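Local structure of fibrillarin-like rRNA/tRNA 2'-O-methyltransferase (Methanocaldococcus jannaschii, 1FBN) at residues A[197-210]-A[218-230]. The protein probably transfers methyl groups from S-adenosyl-L-methionine to ribose 2'-hydroxyls of rRNA and tRNA at sites chosen by a guide RNA, within box C/D ribonucleoprotein particles. Residues are numbered along the deposited sequence; the frame is centred on the assembly and turned at random.
Sequences KEILEAGGFKIVDE and KDHVMFVGIWEGK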
ATOM      1  N   LYS A 197       7.211  16.699   1.247  1.00 20.98           N
ATOM      2  CA  LYS A 197       8.457  16.011   0.927  1.00 23.65           C
ATOM      3  C   LYS A 197       9.550  16.475   1.896  1.00 24.62           C
ATOM      4  O   LYS A 197      10.306  15.662   2.426  1.00 22.86           O
ATOM      5  CB  LYS A 197       8.860  16.303  -0.522  1.00 25.12           C
ATOM      6  CG  LYS A 197      10.120  15.593  -0.987  1.00 30.54           C
ATOM      7  CD  LYS A 197      10.425  15.901  -2.445  1.00 32.93           C
ATOM      8  CE  LYS A 197      11.772  15.320  -2.850  1.00 39.70           C
ATOM      9  NZ  LYS A 197      12.121  15.605  -4.272  1.00 43.50           N
ATOM     10  N   GLU A 198       9.591  17.779   2.163  1.00 26.01           N
ATOM     11  CA  GLU A 198      10.570  18.355   3.087  1.00 28.55           C
ATOM     12  C   GLU A 198      10.367  17.835   4.509  1.00 26.00           C
ATOM     13  O   GLU A 198      11.335  17.530   5.203  1.00 25.25           O
ATOM     14  CB  GLU A 198      10.489  19.886   3.081  1.00 33.75           C
ATOM     15  CG  GLU A 198      10.850  20.517   1.741  1.00 42.42           C
ATOM     16  CD  GLU A 198      10.611  22.022   1.695  1.00 47.10           C
ATOM     17  OE1 GLU A 198       9.672  22.516   2.362  1.00 49.95           O
ATOM     18  OE2 GLU A 198      11.362  22.711   0.971  1.00 49.42           O
ATOM     19  N   ILE A 199       9.109  17.742   4.939  1.00 24.34           N
ATOM     20  CA  ILE A 199       8.785  17.240   6.277  1.00 23.32           C
ATOM     21  C   ILE A 199       9.266  15.798   6.434  1.00 24.10           C
ATOM     22  O   ILE A 199       9.866  15.445   7.450  1.00 24.13           O
ATOM     23  CB  ILE A 199       7.260  17.315   6.566  1.00 23.72           C
ATOM     24  CG1 ILE A 199       6.831  18.776   6.718  1.00 22.45           C
ATOM     25  CG2 ILE A 199       6.904  16.509   7.817  1.00 20.23           C
ATOM     26  CD1 ILE A 199       5.347  18.965   6.956  1.00 24.69           C
ATOM     27  N   LEU A 200       9.012  14.974   5.419  1.00 21.83           N
ATOM     28  CA  LEU A 200       9.430  13.577   5.447  1.00 22.97           C
ATOM     29  C   LEU A 200      10.950  13.452   5.478  1.00 23.18           C
ATOM     30  O   LEU A 200      11.492  12.643   6.234  1.00 22.94           O
ATOM     31  CB  LEU A 200       8.868  12.819   4.242  1.00 21.48           C
ATOM     32  CG  LEU A 200       7.349  12.618   4.226  1.00 23.18           C
ATOM     33  CD1 LEU A 200       6.927  11.986   2.917  1.00 22.78           C
ATOM     34  CD2 LEU A 200       6.922  11.761   5.411  1.00 22.15           C
ATOM     35  N   GLU A 201      11.633  14.257   4.665  1.00 23.00           N
ATOM     36  CA  GLU A 201      13.094  14.229   4.607  1.00 24.68           C
ATOM     37  C   GLU A 201      13.703  14.700   5.922  1.00 25.45           C
ATOM     38  O   GLU A 201      14.668  14.112   6.411  1.00 27.29           O
ATOM     39  CB  GLU A 201      13.613  15.049   3.420  1.00 25.80           C
ATOM     40  CG  GLU A 201      13.214  14.449   2.075  1.00 30.70           C
ATOM     41  CD  GLU A 201      13.792  15.181   0.875  1.00 34.64           C
ATOM     42  OE1 GLU A 201      13.601  16.412   0.764  1.00 35.18           O
ATOM     43  OE2 GLU A 201      14.416  14.508   0.024  1.00 39.92           O
ATOM     44  N   ALA A 202      13.107  15.734   6.512  1.00 26.09           N
ATOM     45  CA  ALA A 202      13.568  16.266   7.791  1.00 25.99           C
ATOM     46  C   ALA A 202      13.316  15.222   8.883  1.00 26.94           C
ATOM     47  O   ALA A 202      14.044  15.154   9.875  1.00 27.40           O
ATOM     48  CB  ALA A 202      12.829  17.556   8.114  1.00 22.63           C
ATOM     49  N   GLY A 203      12.299  14.389   8.662  1.00 26.23           N
ATOM     50  CA  GLY A 203      11.939  13.348   9.610  1.00 25.87           C
ATOM     51  C   GLY A 203      12.826  12.116   9.598  1.00 25.65           C
ATOM     52  O   GLY A 203      12.773  11.312  10.530  1.00 27.65           O
ATOM     53  N   GLY A 204      13.614  11.944   8.540  1.00 24.72           N
ATOM     54  CA  GLY A 204      14.503  10.797   8.472  1.00 23.61           C
ATOM     55  C   GLY A 204      14.404   9.950   7.218  1.00 23.00           C
ATOM     56  O   GLY A 204      15.017   8.888   7.140  1.00 22.63           O
ATOM     57  N   PHE A 205      13.632  10.409   6.237  1.00 21.81           N
ATOM     58  CA  PHE A 205      13.465   9.682   4.982  1.00 21.39           C
ATOM     59  C   PHE A 205      14.257  10.277   3.824  1.00 21.20           C
ATOM     60  O   PHE A 205      14.457  11.486   3.754  1.00 22.96           O
ATOM     61  CB  PHE A 205      11.989   9.662   4.564  1.00 19.92           C
ATOM     62  CG  PHE A 205      11.154   8.671   5.314  1.00 18.69           C
ATOM     63  CD1 PHE A 205      11.216   7.315   4.999  1.00 17.25           C
ATOM     64  CD2 PHE A 205      10.279   9.093   6.308  1.00 17.26           C
ATOM     65  CE1 PHE A 205      10.417   6.392   5.662  1.00 18.04           C
ATOM     66  CE2 PHE A 205       9.470   8.178   6.983  1.00 16.72           C
ATOM     67  CZ  PHE A 205       9.540   6.823   6.657  1.00 18.60           C
ATOM     68  N   LYS A 206      14.712   9.409   2.928  1.00 22.18           N
ATOM     69  CA  LYS A 206      15.411   9.830   1.717  1.00 24.00           C
ATOM     70  C   LYS A 206      14.415   9.417   0.638  1.00 21.57           C
ATOM     71  O   LYS A 206      14.153   8.228   0.456  1.00 19.16           O
ATOM     72  CB  LYS A 206      16.740   9.088   1.542  1.00 25.95           C
ATOM     73  CG  LYS A 206      17.500   9.480   0.273  1.00 31.91           C
ATOM     74  CD  LYS A 206      18.868   8.803   0.194  1.00 38.47           C
ATOM     75  CE  LYS A 206      19.523   8.984  -1.174  1.00 40.35           C
ATOM     76  NZ  LYS A 206      19.915  10.401  -1.447  1.00 42.84           N
ATOM     77  N   ILE A 207      13.807  10.401  -0.018  1.00 21.07           N
ATOM     78  CA  ILE A 207      12.804  10.127  -1.047  1.00 22.89           C
ATOM     79  C   ILE A 207      13.406   9.508  -2.308  1.00 21.95           C
ATOM     80  O   ILE A 207      14.225  10.135  -2.987  1.00 23.76           O
ATOM     81  CB  ILE A 207      12.002  11.403  -1.400  1.00 22.99           C
ATOM     82  CG1 ILE A 207      11.385  12.013  -0.129  1.00 23.25           C
ATOM     83  CG2 ILE A 207      10.930  11.083  -2.440  1.00 21.65           C
ATOM     84  CD1 ILE A 207      10.441  11.093   0.645  1.00 19.32           C
ATOM     85  N   VAL A 208      12.990   8.276  -2.609  1.00 19.00           N
ATOM     86  CA  VAL A 208      13.494   7.540  -3.769  1.00 19.58           C
ATOM     87  C   VAL A 208      12.506   7.373  -4.922  1.00 19.97           C
ATOM     88  O   VAL A 208      12.888   6.924  -6.001  1.00 19.16           O
ATOM     89  CB  VAL A 208      14.076   6.148  -3.373  1.00 21.43           C
ATOM     90  CG1 VAL A 208      15.286   6.330  -2.460  1.00 19.62           C
ATOM     91  CG2 VAL A 208      13.017   5.282  -2.699  1.00 16.44           C
ATOM     92  N   ASP A 209      11.241   7.714  -4.687  1.00 18.74           N
ATOM     93  CA  ASP A 209      10.219   7.629  -5.730  1.00 16.77           C
ATOM     94  C   ASP A 209       9.070   8.571  -5.398  1.00 17.94           C
ATOM     95  O   ASP A 209       8.813   8.883  -4.228  1.00 17.82           O
ATOM     96  CB  ASP A 209       9.703   6.195  -5.902  1.00 16.89           C
ATOM     97  CG  ASP A 209       9.265   5.891  -7.339  1.00 20.92           C
ATOM     98  OD1 ASP A 209       8.874   6.822  -8.075  1.00 21.50           O
ATOM     99  OD2 ASP A 209       9.313   4.711  -7.742  1.00 22.03           O
ATOM    100  N   GLU A 210       8.404   9.044  -6.444  1.00 17.66           N
ATOM    101  CA  GLU A 210       7.286   9.968  -6.317  1.00 19.73           C
ATOM    102  C   GLU A 210       6.417   9.765  -7.554  1.00 20.01           C
ATOM    103  O   GLU A 210       6.869   9.979  -8.681  1.00 19.86           O
ATOM    104  CB  GLU A 210       7.809  11.402  -6.251  1.00 20.74           C
ATOM    105  CG  GLU A 210       6.759  12.444  -5.926  1.00 30.26           C
ATOM    106  CD  GLU A 210       7.322  13.857  -5.865  1.00 35.10           C
ATOM    107  OE1 GLU A 210       8.466  14.035  -5.386  1.00 34.96           O
ATOM    108  OE2 GLU A 210       6.610  14.794  -6.289  1.00 37.83           O
ATOM    109  N   LYS A 218      -7.294  12.487  -8.010  1.00 38.28           N
ATOM    110  CA  LYS A 218      -6.858  13.855  -8.275  1.00 39.03           C
ATOM    111  C   LYS A 218      -6.125  14.497  -7.110  1.00 36.20           C
ATOM    112  O   LYS A 218      -6.590  14.467  -5.970  1.00 36.57           O
ATOM    113  CB  LYS A 218      -8.035  14.709  -8.744  1.00 44.03           C
ATOM    114  CG  LYS A 218      -8.540  14.253 -10.105  1.00 53.71           C
ATOM    115  CD  LYS A 218      -9.838  14.915 -10.513  1.00 60.07           C
ATOM    116  CE  LYS A 218     -10.325  14.363 -11.851  1.00 62.54           C
ATOM    117  NZ  LYS A 218     -11.603  14.994 -12.289  1.00 64.52           N
ATOM    118  N   ASP A 219      -4.960  15.059  -7.419  1.00 33.95           N
ATOM    119  CA  ASP A 219      -4.090  15.708  -6.441  1.00 32.71           C
ATOM    120  C   ASP A 219      -3.634  14.763  -5.327  1.00 29.49           C
ATOM    121  O   ASP A 219      -3.677  15.098  -4.139  1.00 25.82           O
ATOM    122  CB  ASP A 219      -4.732  16.985  -5.884  1.00 35.54           C
ATOM    123  CG  ASP A 219      -4.818  18.093  -6.924  1.00 38.82           C
ATOM    124  OD1 ASP A 219      -3.828  18.303  -7.657  1.00 36.35           O
ATOM    125  OD2 ASP A 219      -5.878  18.751  -7.013  1.00 43.66           O
ATOM    126  N   HIS A 220      -3.212  13.571  -5.749  1.00 26.48           N
ATOM    127  CA  HIS A 220      -2.697  12.519  -4.874  1.00 25.33           C
ATOM    128  C   HIS A 220      -1.333  12.110  -5.421  1.00 23.79           C
ATOM    129  O   HIS A 220      -1.177  11.922  -6.632  1.00 22.28           O
ATOM    130  CB  HIS A 220      -3.596  11.279  -4.903  1.00 26.47           C
ATOM    131  CG  HIS A 220      -4.752  11.328  -3.957  1.00 28.28           C
ATOM    132  ND1 HIS A 220      -5.840  12.153  -4.145  1.00 30.89           N
ATOM    133  CD2 HIS A 220      -5.015  10.609  -2.839  1.00 28.24           C
ATOM    134  CE1 HIS A 220      -6.724  11.938  -3.188  1.00 30.12           C
ATOM    135  NE2 HIS A 220      -6.247  11.007  -2.382  1.00 29.89           N
ATOM    136  N   VAL A 221      -0.356  11.966  -4.530  1.00 22.02           N
ATOM    137  CA  VAL A 221       0.996  11.554  -4.916  1.00 20.13           C
ATOM    138  C   VAL A 221       1.512  10.483  -3.963  1.00 19.19           C
ATOM    139  O   VAL A 221       1.387  10.617  -2.747  1.00 21.74           O
ATOM    140  CB  VAL A 221       1.994  12.743  -4.896  1.00 20.45           C
ATOM    141  CG1 VAL A 221       3.416  12.246  -5.086  1.00 18.10           C
ATOM    142  CG2 VAL A 221       1.650  13.744  -5.985  1.00 20.26           C
HETATM  143  N   MSE A 222       2.055   9.405  -4.524  1.00 17.62           N
HETATM  144  CA  MSE A 222       2.619   8.317  -3.731  1.00 17.54           C
HETATM  145  C   MSE A 222       4.112   8.591  -3.534  1.00 17.59           C
HETATM  146  O   MSE A 222       4.866   8.713  -4.500  1.00 19.49           O
HETATM  147  CB  MSE A 222       2.421   6.967  -4.442  1.00 16.71           C
HETATM  148  CG  MSE A 222       2.994   5.742  -3.718  1.00 17.41           C
HETATM  149 SE   MSE A 222       2.115   5.253  -2.207  1.00 10.94          SE
HETATM  150  CE  MSE A 222       0.850   4.249  -2.892  1.00 19.63           C
ATOM    151  N   PHE A 223       4.520   8.750  -2.282  1.00 17.32           N
ATOM    152  CA  PHE A 223       5.922   8.977  -1.955  1.00 19.00           C
ATOM    153  C   PHE A 223       6.520   7.680  -1.416  1.00 18.99           C
ATOM    154  O   PHE A 223       5.847   6.913  -0.722  1.00 16.20           O
ATOM    155  CB  PHE A 223       6.075  10.069  -0.883  1.00 21.94           C
ATOM    156  CG  PHE A 223       5.816  11.464  -1.381  1.00 24.97           C
ATOM    157  CD1 PHE A 223       6.837  12.205  -1.976  1.00 27.80           C
ATOM    158  CD2 PHE A 223       4.560  12.047  -1.239  1.00 25.39           C
ATOM    159  CE1 PHE A 223       6.611  13.508  -2.422  1.00 29.54           C
ATOM    160  CE2 PHE A 223       4.323  13.350  -1.682  1.00 28.43           C
ATOM    161  CZ  PHE A 223       5.351  14.081  -2.273  1.00 30.11           C
ATOM    162  N   VAL A 224       7.768   7.418  -1.790  1.00 16.72           N
ATOM    163  CA  VAL A 224       8.488   6.245  -1.312  1.00 15.96           C
ATOM    164  C   VAL A 224       9.841   6.750  -0.824  1.00 18.28           C
ATOM    165  O   VAL A 224      10.518   7.512  -1.518  1.00 18.30           O
ATOM    166  CB  VAL A 224       8.696   5.185  -2.415  1.00 17.16           C
ATOM    167  CG1 VAL A 224       9.484   4.007  -1.861  1.00 16.91           C
ATOM    168  CG2 VAL A 224       7.353   4.701  -2.959  1.00 15.98           C
ATOM    169  N   GLY A 225      10.209   6.365   0.392  1.00 18.20           N
ATOM    170  CA  GLY A 225      11.480   6.798   0.940  1.00 18.58           C
ATOM    171  C   GLY A 225      12.148   5.736   1.785  1.00 21.47           C
ATOM    172  O   GLY A 225      11.476   4.862   2.338  1.00 20.47           O
ATOM    173  N   ILE A 226      13.477   5.777   1.833  1.00 22.72           N
ATOM    174  CA  ILE A 226      14.247   4.829   2.637  1.00 25.69           C
ATOM    175  C   ILE A 226      14.468   5.456   4.006  1.00 25.35           C
ATOM    176  O   ILE A 226      14.862   6.620   4.104  1.00 23.88           O
ATOM    177  CB  ILE A 226      15.621   4.503   2.011  1.00 26.73           C
ATOM    178  CG1 ILE A 226      15.434   3.925   0.614  1.00 33.16           C
ATOM    179  CG2 ILE A 226      16.371   3.495   2.878  1.00 26.17           C
ATOM    180  CD1 ILE A 226      16.695   3.312   0.017  1.00 39.99           C
ATOM    181  N   TRP A 227      14.183   4.688   5.054  1.00 25.45           N
ATOM    182  CA  TRP A 227      14.338   5.156   6.424  1.00 28.61           C
ATOM    183  C   TRP A 227      15.798   5.132   6.859  1.00 33.64           C
ATOM    184  O   TRP A 227      16.377   4.067   7.066  1.00 31.01           O
ATOM    185  CB  TRP A 227      13.499   4.291   7.360  1.00 26.60           C
ATOM    186  CG  TRP A 227      13.553   4.702   8.800  1.00 25.09           C
ATOM    187  CD1 TRP A 227      13.989   3.946   9.849  1.00 25.79           C
ATOM    188  CD2 TRP A 227      13.117   5.951   9.361  1.00 24.36           C
ATOM    189  NE1 TRP A 227      13.848   4.640  11.028  1.00 26.34           N
ATOM    190  CE2 TRP A 227      13.316   5.873  10.757  1.00 23.19           C
ATOM    191  CE3 TRP A 227      12.574   7.127   8.819  1.00 21.80           C
ATOM    192  CZ2 TRP A 227      12.992   6.926  11.621  1.00 23.06           C
ATOM    193  CZ3 TRP A 227      12.251   8.172   9.679  1.00 21.51           C
ATOM    194  CH2 TRP A 227      12.462   8.063  11.065  1.00 24.24           C
ATOM    195  N   GLU A 228      16.383   6.318   6.992  1.00 39.59           N
ATOM    196  CA  GLU A 228      17.777   6.457   7.400  1.00 48.14           C
ATOM    197  C   GLU A 228      17.875   6.379   8.922  1.00 52.23           C
ATOM    198  O   GLU A 228      18.697   5.641   9.462  1.00 54.79           O
ATOM    199  CB  GLU A 228      18.345   7.801   6.919  1.00 52.09           C
ATOM    200  CG  GLU A 228      18.029   8.180   5.464  1.00 57.74           C
ATOM    201  CD  GLU A 228      18.759   7.328   4.436  1.00 61.72           C
ATOM    202  OE1 GLU A 228      19.923   7.648   4.113  1.00 64.05           O
ATOM    203  OE2 GLU A 228      18.161   6.351   3.937  1.00 63.91           O
ATOM    204  N   GLY A 229      17.025   7.146   9.602  1.00 55.61           N
ATOM    205  CA  GLY A 229      17.023   7.171  11.055  1.00 61.02           C
ATOM    206  C   GLY A 229      16.576   8.525  11.572  1.00 65.65           C
ATOM    207  O   GLY A 229      16.006   9.313  10.817  1.00 67.50           O
ATOM    208  N   LYS A 230      16.843   8.807  12.847  1.00 69.51           N
ATOM    209  CA  LYS A 230      16.461  10.084  13.462  1.00 72.34           C
ATOM    210  C   LYS A 230      17.215  11.281  12.877  1.00 74.79           C
ATOM    211  O   LYS A 230      18.406  11.454  13.217  1.00 76.65           O
ATOM    212  CB  LYS A 230      16.669  10.044  14.983  1.00 70.82           C
ATOM    213  CG  LYS A 230      15.574   9.330  15.762  1.00 70.78           C
ATOM    214  CD  LYS A 230      15.547   7.839  15.476  1.00 70.39           C
ATOM    215  CE  LYS A 230      14.475   7.155  16.299  1.00 69.91           C
ATOM    216  NZ  LYS A 230      14.680   7.369  17.758  1.00 69.69           N
ATOM    217  OXT LYS A 230      16.598  12.038  12.093  1.00 76.50           O
TER
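Phe-205 and Trp-227 form an edge-to-face aromatic pair where the antiparallel hairpin of strands 205-212 and 220-227 begins. Trp-227 brings the edge of its six-membered ring over the centre of the Phe-205 face, CE3 lying 3.6 Å above that plane, with the ring planes 58° apart. With CG opposite the backbone N (chi1 -178°), the indole also reaches back to the helix end, where its CZ3 lies 3.3 Å from Gly-203 O. An alanine in place of Phe-205 would probably leave the indole edge without its aromatic partner and open a gap beside Leu-160 of helix 156-167.

Apolar packing continues beneath helix 189-203. Phe-223 takes Ile-207 CG2 at its ring edge and Leu-200 CD1 against its CB, while Glu-210 lies alongside it: the extended chain (chi1 -172°) packs its CG methylene 3.7 Å from Phe-223 CE1 and against Val-221 CG1, and the carboxylate end runs on beside CE1. Val-224, on the face opposite Phe-223, meets Val-208 CG2 with its CG1 at 3.8 Å; a beta-branched valine suits the extended backbone at Val-224.

Backbone bonds set the register. Lys-206 and Ile-226 exchange a reciprocal pair, and Glu-228 N reaches Gly-204 O at 2.9 Å, almost in line with the carbonyl. A classic bulge follows: Val-224 O accepts from both Val-208 N (2.8 Å) and Asp-209 N (3.3 Å), and Val-224 N returns a bond to Asp-209 O. The carboxylate of Asp-209 leads away from strand 220-227, and its OD2 accepts from the backbone N of Lys-68 and of Val-69.

Glycine suits the turn at Gly-204, which closes the helix in a Schellman motif with positive phi; a CB there would collide with Gly-229 O and the indole. Backbone bonding thus joins the edge strand 205-212 to the reversed strand 220-227, the antiparallel seventh strand characteristic of class I methyltransferases, while aromatic and aliphatic contacts seal the hairpin against the helices on one face.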